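Local structure of arginine 3rd transport system periplasmic binding protein (Legionella pneumophila subsp. pneumophila str. Philadelphia 1, 3KZG) at residues Y94-D99 / K179-G184; S103-L108 / E128-Q133; K111-R116 / V152-M157. The protein probably binds arginine in the periplasm as the solute-binding component of an amino-acid transport system. All coordinates share one frame; numbering follows the deposited sequence.

Contact 1: residues Y94-D99 / K179-G184; sequences YITTVD and KYKLIG
Residues Tyr94 to Thr97 run antiparallel to Tyr180 to Ile183, the two strand axes coming within 4.6 Å and meeting at 145°. Thr96 and Lys181 form the regular hydrogen-bonded pair: Thr96 N gives to Lys181 O at 3.1 Å and Lys181 N to Thr96 O at 2.9 Å. Ile183 N also bonds Tyr94 O. The strand ends at Thr97, but Val98 stays against the partner: its N bonds Lys179 O at 2.9 Å and its CG1 lies against the backbone of Lys179 and Tyr180. At the other end a water takes the N-H of Tyr94 and gives to Ile183 O.

On the Ile95 face, CG1 lies anti to the backbone N (chi1 -178°), and CD1 lands 3.6 Å from Tyr180 CB, at the root of the phenol. Lys179 CG lies over the centre of that ring, and the phenol oxygen bonds Glu169. On the reverse face Thr96 CG2 touches Ile183 CD1 and, at 3.7 Å, Lys181 CE. The extended lysine runs beside the threonine in the same direction and delivers NZ to the carbonyl of Ser100, while Thr96 OG1 turns to the Asp153 carbonyl. Leu182 packs against helix 159-166.

Backbone bonds thus fix the pairing, while the polar tips of Thr96, Tyr180 and Lys181 find partners beyond it: the apolar stems pack on the two faces of the pair, and the hydrogen-bonding ends tie it to the next strand and the loops around it.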
ATOM      1  N   TYR A  94      -3.145  14.199 -30.181  1.00 17.82           N
ATOM      2  CA  TYR A  94      -2.826  15.159 -31.232  1.00 17.70           C
ATOM      3  C   TYR A  94      -1.793  16.137 -30.680  1.00 19.03           C
ATOM      4  O   TYR A  94      -1.925  16.629 -29.553  1.00 18.23           O
ATOM      5  CB  TYR A  94      -4.078  15.920 -31.688  1.00 15.91           C
ATOM      6  CG  TYR A  94      -4.945  15.161 -32.674  1.00 14.44           C
ATOM      7  CD1 TYR A  94      -4.577  15.046 -34.018  1.00 14.49           C
ATOM      8  CD2 TYR A  94      -6.131  14.550 -32.263  1.00 15.86           C
ATOM      9  CE1 TYR A  94      -5.368  14.343 -34.927  1.00 15.10           C
ATOM     10  CE2 TYR A  94      -6.931  13.846 -33.162  1.00 15.35           C
ATOM     11  CZ  TYR A  94      -6.544  13.745 -34.493  1.00 16.37           C
ATOM     12  OH  TYR A  94      -7.338  13.049 -35.387  1.00 18.23           O
ATOM     13  N   ILE A  95      -0.756  16.392 -31.470  1.00 19.47           N
ATOM     14  CA  ILE A  95       0.311  17.306 -31.086  1.00 20.05           C
ATOM     15  C   ILE A  95       0.645  18.200 -32.277  1.00 21.24           C
ATOM     16  O   ILE A  95       0.534  17.778 -33.425  1.00 21.70           O
ATOM     17  CB  ILE A  95       1.569  16.524 -30.639  1.00 20.39           C
ATOM     18  CG1 ILE A  95       2.659  17.497 -30.184  1.00 20.27           C
ATOM     19  CG2 ILE A  95       2.075  15.636 -31.780  1.00 21.42           C
ATOM     20  CD1 ILE A  95       3.845  16.819 -29.548  1.00 19.82           C
ATOM     21  N   THR A  96       1.024  19.443 -32.002  1.00 22.23           N
ATOM     22  CA  THR A  96       1.377  20.392 -33.059  1.00 23.72           C
ATOM     23  C   THR A  96       2.417  21.363 -32.502  1.00 24.61           C
ATOM     24  O   THR A  96       2.772  21.282 -31.330  1.00 24.78           O
ATOM     25  CB  THR A  96       0.133  21.177 -33.544  1.00 23.46           C
ATOM     26  OG1 THR A  96       0.462  21.911 -34.731  1.00 23.27           O
ATOM     27  CG2 THR A  96      -0.351  22.145 -32.472  1.00 23.73           C
ATOM     28  N   THR A  97       2.920  22.267 -33.335  1.00 26.65           N
ATOM     29  CA  THR A  97       3.917  23.228 -32.871  1.00 28.42           C
ATOM     30  C   THR A  97       3.244  24.367 -32.119  1.00 28.94           C
ATOM     31  O   THR A  97       2.134  24.762 -32.454  1.00 28.41           O
ATOM     32  CB  THR A  97       4.738  23.802 -34.043  1.00 28.25           C
ATOM     33  OG1 THR A  97       3.852  24.369 -35.017  1.00 30.38           O
ATOM     34  CG2 THR A  97       5.573  22.706 -34.691  1.00 29.24           C
ATOM     35  N   VAL A  98       3.925  24.887 -31.102  1.00 32.26           N
ATOM     36  CA  VAL A  98       3.394  25.974 -30.276  1.00 34.98           C
ATOM     37  C   VAL A  98       2.951  27.201 -31.067  1.00 35.53           C
ATOM     38  O   VAL A  98       2.035  27.913 -30.659  1.00 36.03           O
ATOM     39  CB  VAL A  98       4.424  26.429 -29.226  1.00 35.76           C
ATOM     40  CG1 VAL A  98       4.784  25.267 -28.326  1.00 36.38           C
ATOM     41  CG2 VAL A  98       5.662  26.979 -29.915  1.00 35.60           C
ATOM     42  N   ASP A  99       3.606  27.447 -32.193  1.00 37.05           N
ATOM     43  CA  ASP A  99       3.274  28.592 -33.032  1.00 38.48           C
ATOM     44  C   ASP A  99       2.100  28.295 -33.961  1.00 38.71           C
ATOM     45  O   ASP A  99       1.911  28.977 -34.969  1.00 39.02           O
ATOM     46  CB  ASP A  99       4.500  29.009 -33.848  1.00 40.23           C
ATOM     47  CG  ASP A  99       5.132  27.847 -34.586  1.00 41.22           C
ATOM     48  OD1 ASP A  99       4.586  27.429 -35.629  1.00 41.87           O
ATOM     49  OD2 ASP A  99       6.171  27.343 -34.110  1.00 42.53           O
ATOM     50  N   LYS A 179       8.360  23.776 -27.789  1.00 28.81           N
ATOM     51  CA  LYS A 179       8.263  23.778 -29.242  1.00 26.12           C
ATOM     52  C   LYS A 179       6.933  23.152 -29.645  1.00 26.02           C
ATOM     53  O   LYS A 179       6.382  23.461 -30.705  1.00 25.30           O
ATOM     54  CB  LYS A 179       9.405  22.970 -29.867  1.00 27.72           C
ATOM     55  CG  LYS A 179       9.251  22.753 -31.376  1.00 27.14           C
ATOM     56  CD  LYS A 179      10.356  21.878 -31.945  1.00 27.73           C
ATOM     57  CE  LYS A 179      10.170  21.654 -33.447  1.00 27.82           C
ATOM     58  NZ  LYS A 179      11.290  20.861 -34.044  1.00 28.42           N
ATOM     59  N   TYR A 180       6.419  22.281 -28.782  1.00 24.27           N
ATOM     60  CA  TYR A 180       5.158  21.591 -29.041  1.00 24.61           C
ATOM     61  C   TYR A 180       4.064  21.909 -28.026  1.00 24.28           C
ATOM     62  O   TYR A 180       4.327  22.439 -26.945  1.00 22.78           O
ATOM     63  CB  TYR A 180       5.386  20.073 -29.036  1.00 25.36           C
ATOM     64  CG  TYR A 180       6.426  19.591 -30.016  1.00 23.96           C
ATOM     65  CD1 TYR A 180       6.185  19.617 -31.393  1.00 26.10           C
ATOM     66  CD2 TYR A 180       7.658  19.114 -29.571  1.00 23.56           C
ATOM     67  CE1 TYR A 180       7.151  19.179 -32.302  1.00 24.51           C
ATOM     68  CE2 TYR A 180       8.628  18.676 -30.465  1.00 23.52           C
ATOM     69  CZ  TYR A 180       8.369  18.709 -31.829  1.00 25.75           C
ATOM     70  OH  TYR A 180       9.328  18.260 -32.714  1.00 27.29           O
ATOM     71  N   LYS A 181       2.833  21.573 -28.399  1.00 23.41           N
ATOM     72  CA  LYS A 181       1.668  21.739 -27.538  1.00 23.40           C
ATOM     73  C   LYS A 181       0.664  20.649 -27.926  1.00 23.86           C
ATOM     74  O   LYS A 181       0.533  20.301 -29.106  1.00 22.17           O
ATOM     75  CB  LYS A 181       1.029  23.131 -27.691  1.00 22.39           C
ATOM     76  CG  LYS A 181       0.427  23.432 -29.052  1.00 23.34           C
ATOM     77  CD  LYS A 181      -0.357  24.741 -29.012  1.00 23.65           C
ATOM     78  CE  LYS A 181      -0.852  25.146 -30.387  1.00 26.99           C
ATOM     79  NZ  LYS A 181      -1.580  26.447 -30.352  1.00 27.16           N
ATOM     80  N   LEU A 182      -0.024  20.104 -26.930  1.00 24.47           N
ATOM     81  CA  LEU A 182      -1.004  19.050 -27.162  1.00 25.31           C
ATOM     82  C   LEU A 182      -2.362  19.648 -27.497  1.00 26.32           C
ATOM     83  O   LEU A 182      -2.755  20.679 -26.947  1.00 26.56           O
ATOM     84  CB  LEU A 182      -1.128  18.163 -25.921  1.00 25.87           C
ATOM     85  CG  LEU A 182       0.158  17.654 -25.268  1.00 27.10           C
ATOM     86  CD1 LEU A 182      -0.201  16.696 -24.139  1.00 27.72           C
ATOM     87  CD2 LEU A 182       1.040  16.960 -26.299  1.00 26.77           C
ATOM     88  N   ILE A 183      -3.081  18.990 -28.398  1.00 26.52           N
ATOM     89  CA  ILE A 183      -4.396  19.452 -28.818  1.00 26.73           C
ATOM     90  C   ILE A 183      -5.458  18.449 -28.368  1.00 26.71           C
ATOM     91  O   ILE A 183      -5.459  17.298 -28.810  1.00 26.96           O
ATOM     92  CB  ILE A 183      -4.452  19.603 -30.354  1.00 26.71           C
ATOM     93  CG1 ILE A 183      -3.292  20.487 -30.830  1.00 28.20           C
ATOM     94  CG2 ILE A 183      -5.788  20.205 -30.774  1.00 27.82           C
ATOM     95  CD1 ILE A 183      -3.288  21.886 -30.230  1.00 27.36           C
ATOM     96  N   GLY A 184      -6.351  18.893 -27.486  1.00 25.35           N
ATOM     97  CA  GLY A 184      -7.401  18.021 -26.981  1.00 23.55           C
ATOM     98  C   GLY A 184      -6.855  17.021 -25.981  1.00 23.85           C
ATOM     99  O   GLY A 184      -5.652  16.987 -25.740  1.00 22.62           O
TER
HETATM  100  O   HOH W   1      -5.780  14.440 -28.778  1.00 12.80           O

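Contact 2: residues S103-L108 / E128-Q133; sequences STFDDL and ENRNNQ
Glu128 brings OE1 to 4.3 Å from Phe105 CZ. Its other oxygen, OE2, accepts from the hydroxyl of Tyr94 and lies 3.5 Å from Arg130 NH1, well out of the guanidinium plane, so that pairing is one of charge without a directed N-H. Asn129, with positive phi, ends the helical run; Arg130 after it points toward the 103-108 loop.

Arg130 carries most of the contact. The chain bends at chi3 (56°), which sets NE; NH1 lies over one face of the Phe105 ring, offset toward the rim, while Arg130 NH2 sits 3.1 Å from Phe105 CE2. The two planes are 62° apart, so the guanidinium leans on the ring by its nitrogens and does not lie flat on it. Arg130 NH1 also comes within 3.2 Å of Phe105 O, at an angle too poor for a hydrogen bond, and within 3.8 Å of Leu108 CD1. Beyond, Asn132 follows with its CB directed toward the 103-108 loop.

The 103-108 turn is braced from within: Asp107 OD2 receives the N-H groups of both Ser103 and Thr104, from opposite faces of the carboxylate plane. The two loops belong to the end of an alpha/beta lobe, one leading into strand 112-116 and the other closing the beta-alpha-beta crossover from that strand through helix 121-127 to strand 133-137.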
ATOM      1  N   SER A 103      -5.613  25.242 -31.561  1.00 35.13           N
ATOM      2  CA  SER A 103      -5.490  25.211 -30.111  1.00 37.44           C
ATOM      3  C   SER A 103      -6.539  24.310 -29.475  1.00 38.55           C
ATOM      4  O   SER A 103      -6.404  23.915 -28.318  1.00 38.43           O
ATOM      5  CB  SER A 103      -5.599  26.630 -29.548  1.00 38.82           C
ATOM      6  OG  SER A 103      -6.778  27.262 -30.003  1.00 41.15           O
ATOM      7  N   THR A 104      -7.580  23.985 -30.236  1.00 40.05           N
ATOM      8  CA  THR A 104      -8.641  23.116 -29.739  1.00 40.98           C
ATOM      9  C   THR A 104      -8.875  21.939 -30.673  1.00 41.63           C
ATOM     10  O   THR A 104      -8.623  22.019 -31.873  1.00 41.21           O
ATOM     11  CB  THR A 104      -9.987  23.868 -29.578  1.00 41.24           C
ATOM     12  OG1 THR A 104     -10.499  24.229 -30.869  1.00 40.61           O
ATOM     13  CG2 THR A 104      -9.801  25.116 -28.732  1.00 41.30           C
ATOM     14  N   PHE A 105      -9.364  20.847 -30.103  1.00 42.91           N
ATOM     15  CA  PHE A 105      -9.660  19.628 -30.845  1.00 44.27           C
ATOM     16  C   PHE A 105     -10.555  19.960 -32.042  1.00 44.79           C
ATOM     17  O   PHE A 105     -10.555  19.258 -33.052  1.00 45.72           O
ATOM     18  CB  PHE A 105     -10.381  18.652 -29.914  1.00 45.73           C
ATOM     19  CG  PHE A 105     -10.365  17.232 -30.382  1.00 46.88           C
ATOM     20  CD1 PHE A 105      -9.195  16.484 -30.329  1.00 47.89           C
ATOM     21  CD2 PHE A 105     -11.530  16.630 -30.847  1.00 48.10           C
ATOM     22  CE1 PHE A 105      -9.183  15.152 -30.730  1.00 49.54           C
ATOM     23  CE2 PHE A 105     -11.531  15.294 -31.252  1.00 49.80           C
ATOM     24  CZ  PHE A 105     -10.355  14.553 -31.193  1.00 49.90           C
ATOM     25  N   ASP A 106     -11.303  21.052 -31.916  1.00 44.42           N
ATOM     26  CA  ASP A 106     -12.232  21.499 -32.944  1.00 42.82           C
ATOM     27  C   ASP A 106     -11.551  22.184 -34.136  1.00 41.04           C
ATOM     28  O   ASP A 106     -12.092  22.190 -35.246  1.00 40.50           O
ATOM     29  CB  ASP A 106     -13.256  22.444 -32.307  1.00 44.69           C
ATOM     30  CG  ASP A 106     -14.593  22.428 -33.017  1.00 46.49           C
ATOM     31  OD1 ASP A 106     -15.182  21.335 -33.157  1.00 47.42           O
ATOM     32  OD2 ASP A 106     -15.060  23.512 -33.425  1.00 48.46           O
ATOM     33  N   ASP A 107     -10.370  22.758 -33.911  1.00 38.26           N
ATOM     34  CA  ASP A 107      -9.633  23.443 -34.978  1.00 35.95           C
ATOM     35  C   ASP A 107      -8.942  22.483 -35.948  1.00 34.42           C
ATOM     36  O   ASP A 107      -8.406  22.903 -36.976  1.00 33.18           O
ATOM     37  CB  ASP A 107      -8.581  24.388 -34.390  1.00 36.03           C
ATOM     38  CG  ASP A 107      -9.190  25.509 -33.574  1.00 37.32           C
ATOM     39  OD1 ASP A 107     -10.178  26.121 -34.042  1.00 37.45           O
ATOM     40  OD2 ASP A 107      -8.671  25.786 -32.470  1.00 36.04           O
ATOM     41  N   LEU A 108      -8.950  21.197 -35.619  1.00 32.47           N
ATOM     42  CA  LEU A 108      -8.320  20.201 -36.473  1.00 31.71           C
ATOM     43  C   LEU A 108      -9.105  19.977 -37.759  1.00 31.24           C
ATOM     44  O   LEU A 108      -8.650  19.265 -38.653  1.00 32.30           O
ATOM     45  CB  LEU A 108      -8.173  18.883 -35.710  1.00 29.71           C
ATOM     46  CG  LEU A 108      -7.206  18.949 -34.528  1.00 29.57           C
ATOM     47  CD1 LEU A 108      -7.296  17.674 -33.711  1.00 28.07           C
ATOM     48  CD2 LEU A 108      -5.790  19.168 -35.039  1.00 27.71           C
ATOM     49  N   GLU A 128     -12.998  10.213 -37.911  1.00 31.02           N
ATOM     50  CA  GLU A 128     -13.556  11.365 -37.222  1.00 31.93           C
ATOM     51  C   GLU A 128     -14.407  12.198 -38.183  1.00 31.28           C
ATOM     52  O   GLU A 128     -15.233  13.005 -37.758  1.00 30.69           O
ATOM     53  CB  GLU A 128     -12.426  12.199 -36.612  1.00 35.01           C
ATOM     54  CG  GLU A 128     -11.662  11.449 -35.517  1.00 38.93           C
ATOM     55  CD  GLU A 128     -10.377  12.139 -35.103  1.00 41.34           C
ATOM     56  OE1 GLU A 128      -9.654  11.589 -34.238  1.00 43.69           O
ATOM     57  OE2 GLU A 128     -10.087  13.227 -35.642  1.00 43.95           O
ATOM     58  N   ASN A 129     -14.211  11.995 -39.481  1.00 28.77           N
ATOM     59  CA  ASN A 129     -14.986  12.715 -40.486  1.00 29.82           C
ATOM     60  C   ASN A 129     -15.014  14.236 -40.290  1.00 29.26           C
ATOM     61  O   ASN A 129     -16.079  14.852 -40.267  1.00 27.92           O
ATOM     62  CB  ASN A 129     -16.414  12.165 -40.505  1.00 28.71           C
ATOM     63  CG  ASN A 129     -16.461  10.699 -40.884  1.00 28.95           C
ATOM     64  OD1 ASN A 129     -17.175   9.908 -40.271  1.00 31.26           O
ATOM     65  ND2 ASN A 129     -15.699  10.331 -41.906  1.00 27.14           N
ATOM     66  N   ARG A 130     -13.835  14.833 -40.148  1.00 29.63           N
ATOM     67  CA  ARG A 130     -13.717  16.274 -39.980  1.00 30.51           C
ATOM     68  C   ARG A 130     -12.875  16.832 -41.123  1.00 29.32           C
ATOM     69  O   ARG A 130     -12.033  17.709 -40.926  1.00 29.09           O
ATOM     70  CB  ARG A 130     -13.071  16.599 -38.632  1.00 34.04           C
ATOM     71  CG  ARG A 130     -12.117  15.524 -38.160  1.00 39.30           C
ATOM     72  CD  ARG A 130     -11.428  15.889 -36.855  1.00 43.80           C
ATOM     73  NE  ARG A 130     -12.376  16.200 -35.792  1.00 45.84           N
ATOM     74  CZ  ARG A 130     -12.033  16.383 -34.523  1.00 47.91           C
ATOM     75  NH1 ARG A 130     -10.760  16.279 -34.164  1.00 48.89           N
ATOM     76  NH2 ARG A 130     -12.955  16.681 -33.617  1.00 49.09           N
ATOM     77  N   ASN A 131     -13.115  16.300 -42.319  1.00 27.49           N
ATOM     78  CA  ASN A 131     -12.414  16.710 -43.531  1.00 25.99           C
ATOM     79  C   ASN A 131     -10.914  16.869 -43.333  1.00 24.87           C
ATOM     80  O   ASN A 131     -10.365  17.965 -43.447  1.00 23.34           O
ATOM     81  CB  ASN A 131     -13.013  18.010 -44.075  1.00 25.27           C
ATOM     82  CG  ASN A 131     -12.243  18.551 -45.266  1.00 26.81           C
ATOM     83  OD1 ASN A 131     -11.750  17.785 -46.097  1.00 22.93           O
ATOM     84  ND2 ASN A 131     -12.143  19.875 -45.360  1.00 24.97           N
ATOM     85  N   ASN A 132     -10.255  15.755 -43.039  1.00 25.34           N
ATOM     86  CA  ASN A 132      -8.819  15.748 -42.831  1.00 24.94           C
ATOM     87  C   ASN A 132      -8.127  14.919 -43.891  1.00 25.60           C
ATOM     88  O   ASN A 132      -8.718  14.005 -44.471  1.00 27.74           O
ATOM     89  CB  ASN A 132      -8.460  15.158 -41.469  1.00 25.30           C
ATOM     90  CG  ASN A 132      -8.890  16.035 -40.318  1.00 26.33           C
ATOM     91  OD1 ASN A 132      -8.455  17.178 -40.192  1.00 26.24           O
ATOM     92  ND2 ASN A 132      -9.744  15.498 -39.465  1.00 24.69           N
ATOM     93  N   GLN A 133      -6.864  15.248 -44.128  1.00 25.21           N
ATOM     94  CA  GLN A 133      -6.044  14.534 -45.084  1.00 24.59           C
ATOM     95  C   GLN A 133      -4.905  13.935 -44.276  1.00 22.50           C
ATOM     96  O   GLN A 133      -4.313  14.605 -43.431  1.00 22.44           O
ATOM     97  CB  GLN A 133      -5.506  15.494 -46.139  1.00 26.79           C
ATOM     98  CG  GLN A 133      -4.702  14.817 -47.229  1.00 31.84           C
ATOM     99  CD  GLN A 133      -4.276  15.788 -48.312  1.00 33.56           C
ATOM    100  OE1 GLN A 133      -5.111  16.445 -48.938  1.00 32.65           O
ATOM    101  NE2 GLN A 133      -2.974  15.881 -48.538  1.00 34.67           N
TER

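Contact 3: residues K111-R116 / V152-M157; sequences KKIGVR and VDASLM
Asp153 points its carboxylate across at the start of the neighbouring strand, where OD2 takes the N-H of Lys112 at 2.6 Å from Lys112 N, a nearly straight bond on the anti side, 23° out of the carboxylate plane. With CG anti to the carbonyl carbon (chi1 -56°), the group crosses the Lys111 side chain at about a right angle, and OD2 lies 3.3 Å from Lys111 CB. The lysine ammonium groups stand further off, so any charge attraction should be modest. Asp153 N gives to Lys112 O at 2.9 Å, so the aspartate engages both the N-H and the C=O of Lys112.

From here the strands run parallel, their directions 34° apart, with Gly114 N bonded to Ala154 O at 2.8 Å and Leu156 N to Gly114 O at 3.1 Å. They are the second and fourth strands in chain order of an alpha/beta lobe of the type II periplasmic binding protein fold, adjacent in the sheet with strand 133-137 between them in sequence.

Ile113, Ala154 and Leu156 meet on one face, where Ile113 and Leu156 also touch Val125 of helix 121-127: Ile113 CD1 is 4.2 Å from Ala154 CB, and the branch CG2 reaches Leu156 CB. Val115 CG2 approaches the same leucine from further along the strand. On the reverse side Gly114 has no side chain, and Val152 CG1 settles 3.9 Å from Gly114 N, while Ser155 packs against Met143 of helix 140-148. Where the strands part, a water bridges them, accepting from Arg116 N and donating to Leu156 O.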
ATOM      1  N   LYS A 111      -7.609  20.100 -41.548  1.00 25.53           N
ATOM      2  CA  LYS A 111      -6.151  20.092 -41.459  1.00 26.00           C
ATOM      3  C   LYS A 111      -5.495  18.824 -41.990  1.00 25.34           C
ATOM      4  O   LYS A 111      -6.136  17.774 -42.110  1.00 25.75           O
ATOM      5  CB  LYS A 111      -5.713  20.304 -40.006  1.00 25.50           C
ATOM      6  CG  LYS A 111      -6.386  21.466 -39.306  1.00 25.31           C
ATOM      7  CD  LYS A 111      -6.249  22.760 -40.089  1.00 27.57           C
ATOM      8  CE  LYS A 111      -6.990  23.892 -39.393  1.00 28.27           C
ATOM      9  NZ  LYS A 111      -7.120  25.078 -40.278  1.00 33.03           N
ATOM     10  N   LYS A 112      -4.210  18.936 -42.316  1.00 24.60           N
ATOM     11  CA  LYS A 112      -3.433  17.804 -42.806  1.00 23.78           C
ATOM     12  C   LYS A 112      -2.785  17.196 -41.565  1.00 22.19           C
ATOM     13  O   LYS A 112      -2.109  17.896 -40.805  1.00 20.31           O
ATOM     14  CB  LYS A 112      -2.352  18.282 -43.778  1.00 26.92           C
ATOM     15  CG  LYS A 112      -2.876  19.137 -44.919  1.00 32.50           C
ATOM     16  CD  LYS A 112      -1.731  19.693 -45.760  1.00 34.44           C
ATOM     17  CE  LYS A 112      -0.994  18.584 -46.488  1.00 37.14           C
ATOM     18  NZ  LYS A 112      -1.871  17.923 -47.492  1.00 38.76           N
ATOM     19  N   ILE A 113      -2.994  15.898 -41.365  1.00 20.92           N
ATOM     20  CA  ILE A 113      -2.470  15.207 -40.192  1.00 20.10           C
ATOM     21  C   ILE A 113      -1.390  14.179 -40.507  1.00 19.99           C
ATOM     22  O   ILE A 113      -1.572  13.319 -41.365  1.00 19.24           O
ATOM     23  CB  ILE A 113      -3.600  14.466 -39.432  1.00 19.96           C
ATOM     24  CG1 ILE A 113      -4.826  15.377 -39.270  1.00 19.13           C
ATOM     25  CG2 ILE A 113      -3.089  13.997 -38.082  1.00 17.05           C
ATOM     26  CD1 ILE A 113      -4.581  16.624 -38.435  1.00 17.97           C
ATOM     27  N   GLY A 114      -0.272  14.263 -39.794  1.00 20.52           N
ATOM     28  CA  GLY A 114       0.802  13.309 -39.996  1.00 19.37           C
ATOM     29  C   GLY A 114       0.550  12.079 -39.144  1.00 20.05           C
ATOM     30  O   GLY A 114       0.038  12.184 -38.028  1.00 21.13           O
ATOM     31  N   VAL A 115       0.904  10.909 -39.665  1.00 19.07           N
ATOM     32  CA  VAL A 115       0.710   9.656 -38.947  1.00 19.41           C
ATOM     33  C   VAL A 115       1.856   8.690 -39.243  1.00 19.05           C
ATOM     34  O   VAL A 115       2.444   8.736 -40.322  1.00 19.57           O
ATOM     35  CB  VAL A 115      -0.644   9.005 -39.343  1.00 21.61           C
ATOM     36  CG1 VAL A 115      -0.626   7.524 -39.051  1.00 22.35           C
ATOM     37  CG2 VAL A 115      -1.784   9.676 -38.577  1.00 19.83           C
ATOM     38  N   ARG A 116       2.174   7.829 -38.280  1.00 17.89           N
ATOM     39  CA  ARG A 116       3.248   6.852 -38.441  1.00 17.12           C
ATOM     40  C   ARG A 116       2.718   5.654 -39.229  1.00 18.95           C
ATOM     41  O   ARG A 116       1.804   4.960 -38.780  1.00 18.76           O
ATOM     42  CB  ARG A 116       3.744   6.386 -37.070  1.00 17.62           C
ATOM     43  CG  ARG A 116       5.028   5.560 -37.085  1.00 18.23           C
ATOM     44  CD  ARG A 116       5.311   4.997 -35.700  1.00 17.91           C
ATOM     45  NE  ARG A 116       6.669   4.481 -35.563  1.00 16.72           N
ATOM     46  CZ  ARG A 116       7.131   3.861 -34.481  1.00 17.01           C
ATOM     47  NH1 ARG A 116       6.339   3.669 -33.431  1.00 19.44           N
ATOM     48  NH2 ARG A 116       8.393   3.454 -34.439  1.00 17.59           N
ATOM     49  N   VAL A 152       2.705  19.274 -42.520  1.00 20.01           N
ATOM     50  CA  VAL A 152       1.442  18.807 -41.959  1.00 19.41           C
ATOM     51  C   VAL A 152       1.117  19.821 -40.862  1.00 20.41           C
ATOM     52  O   VAL A 152       2.022  20.453 -40.306  1.00 20.23           O
ATOM     53  CB  VAL A 152       1.533  17.374 -41.342  1.00 19.56           C
ATOM     54  CG1 VAL A 152       1.692  16.335 -42.449  1.00 16.56           C
ATOM     55  CG2 VAL A 152       2.682  17.285 -40.354  1.00 18.11           C
ATOM     56  N   ASP A 153      -0.167  19.988 -40.567  1.00 20.43           N
ATOM     57  CA  ASP A 153      -0.610  20.930 -39.551  1.00 20.91           C
ATOM     58  C   ASP A 153      -0.465  20.371 -38.142  1.00 21.53           C
ATOM     59  O   ASP A 153      -0.308  21.115 -37.173  1.00 21.26           O
ATOM     60  CB  ASP A 153      -2.072  21.302 -39.792  1.00 21.65           C
ATOM     61  CG  ASP A 153      -2.312  21.856 -41.176  1.00 23.28           C
ATOM     62  OD1 ASP A 153      -1.614  22.815 -41.560  1.00 24.75           O
ATOM     63  OD2 ASP A 153      -3.202  21.337 -41.879  1.00 24.56           O
ATOM     64  N   ALA A 154      -0.533  19.053 -38.031  1.00 21.05           N
ATOM     65  CA  ALA A 154      -0.428  18.394 -36.741  1.00 20.94           C
ATOM     66  C   ALA A 154      -0.131  16.919 -36.955  1.00 20.69           C
ATOM     67  O   ALA A 154      -0.123  16.430 -38.086  1.00 22.19           O
ATOM     68  CB  ALA A 154      -1.733  18.549 -35.967  1.00 21.54           C
ATOM     69  N   SER A 155       0.095  16.220 -35.854  1.00 19.70           N
ATOM     70  CA  SER A 155       0.408  14.804 -35.881  1.00 21.08           C
ATOM     71  C   SER A 155      -0.366  14.049 -34.799  1.00 20.24           C
ATOM     72  O   SER A 155      -0.573  14.564 -33.699  1.00 21.05           O
ATOM     73  CB  SER A 155       1.916  14.621 -35.673  1.00 22.78           C
ATOM     74  OG  SER A 155       2.250  13.260 -35.482  1.00 26.35           O
ATOM     75  N   LEU A 156      -0.808  12.838 -35.128  1.00 19.19           N
ATOM     76  CA  LEU A 156      -1.518  11.985 -34.181  1.00 18.23           C
ATOM     77  C   LEU A 156      -0.561  10.828 -33.930  1.00 17.72           C
ATOM     78  O   LEU A 156      -0.229  10.081 -34.852  1.00 17.53           O
ATOM     79  CB  LEU A 156      -2.840  11.473 -34.783  1.00 18.08           C
ATOM     80  CG  LEU A 156      -3.671  10.542 -33.884  1.00 19.75           C
ATOM     81  CD1 LEU A 156      -3.961  11.226 -32.553  1.00 17.43           C
ATOM     82  CD2 LEU A 156      -4.973  10.174 -34.581  1.00 18.41           C
HETATM   83  N   MSE A 157      -0.096  10.710 -32.688  1.00 19.42           N
HETATM   84  CA  MSE A 157       0.846   9.670 -32.286  1.00 20.43           C
HETATM   85  C   MSE A 157       0.488   9.121 -30.907  1.00 18.66           C
HETATM   86  O   MSE A 157      -0.524   9.508 -30.329  1.00 19.48           O
HETATM   87  CB  MSE A 157       2.274  10.242 -32.265  1.00 24.49           C
HETATM   88  CG  MSE A 157       2.500  11.395 -31.282  1.00 30.64           C
HETATM   89 SE   MSE A 157       4.280  12.204 -31.377  1.00 41.37          SE
HETATM   90  CE  MSE A 157       4.129  13.075 -33.124  1.00 34.82           C
TER
HETATM   91  O   HOH W   2       1.790   8.456 -35.527  1.00 19.63           O

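Overall arrangement
All three contacts lie in one lobe, around a five-stranded mixed sheet ordered 133-137, 112-116, 154-158, 91-97, 180-188, the arrangement of type II periplasmic binding proteins. Contact 3 joins the second and third strands, contact 1 the fourth and fifth; their centres are about 11 Å apart, and Ile95 N to Ser155 O stitches them together. Contact 2 lies in the loops at one end of the sheet, its centre about 10 Å from that of contact 3 and 14 Å from that of contact 1. In the chain, contacts 2 and 3 interleave inside the loop closed by contact 1. Strand 91-97, antiparallel to both neighbours, therefore links the parallel core to the edge strand of this lobe.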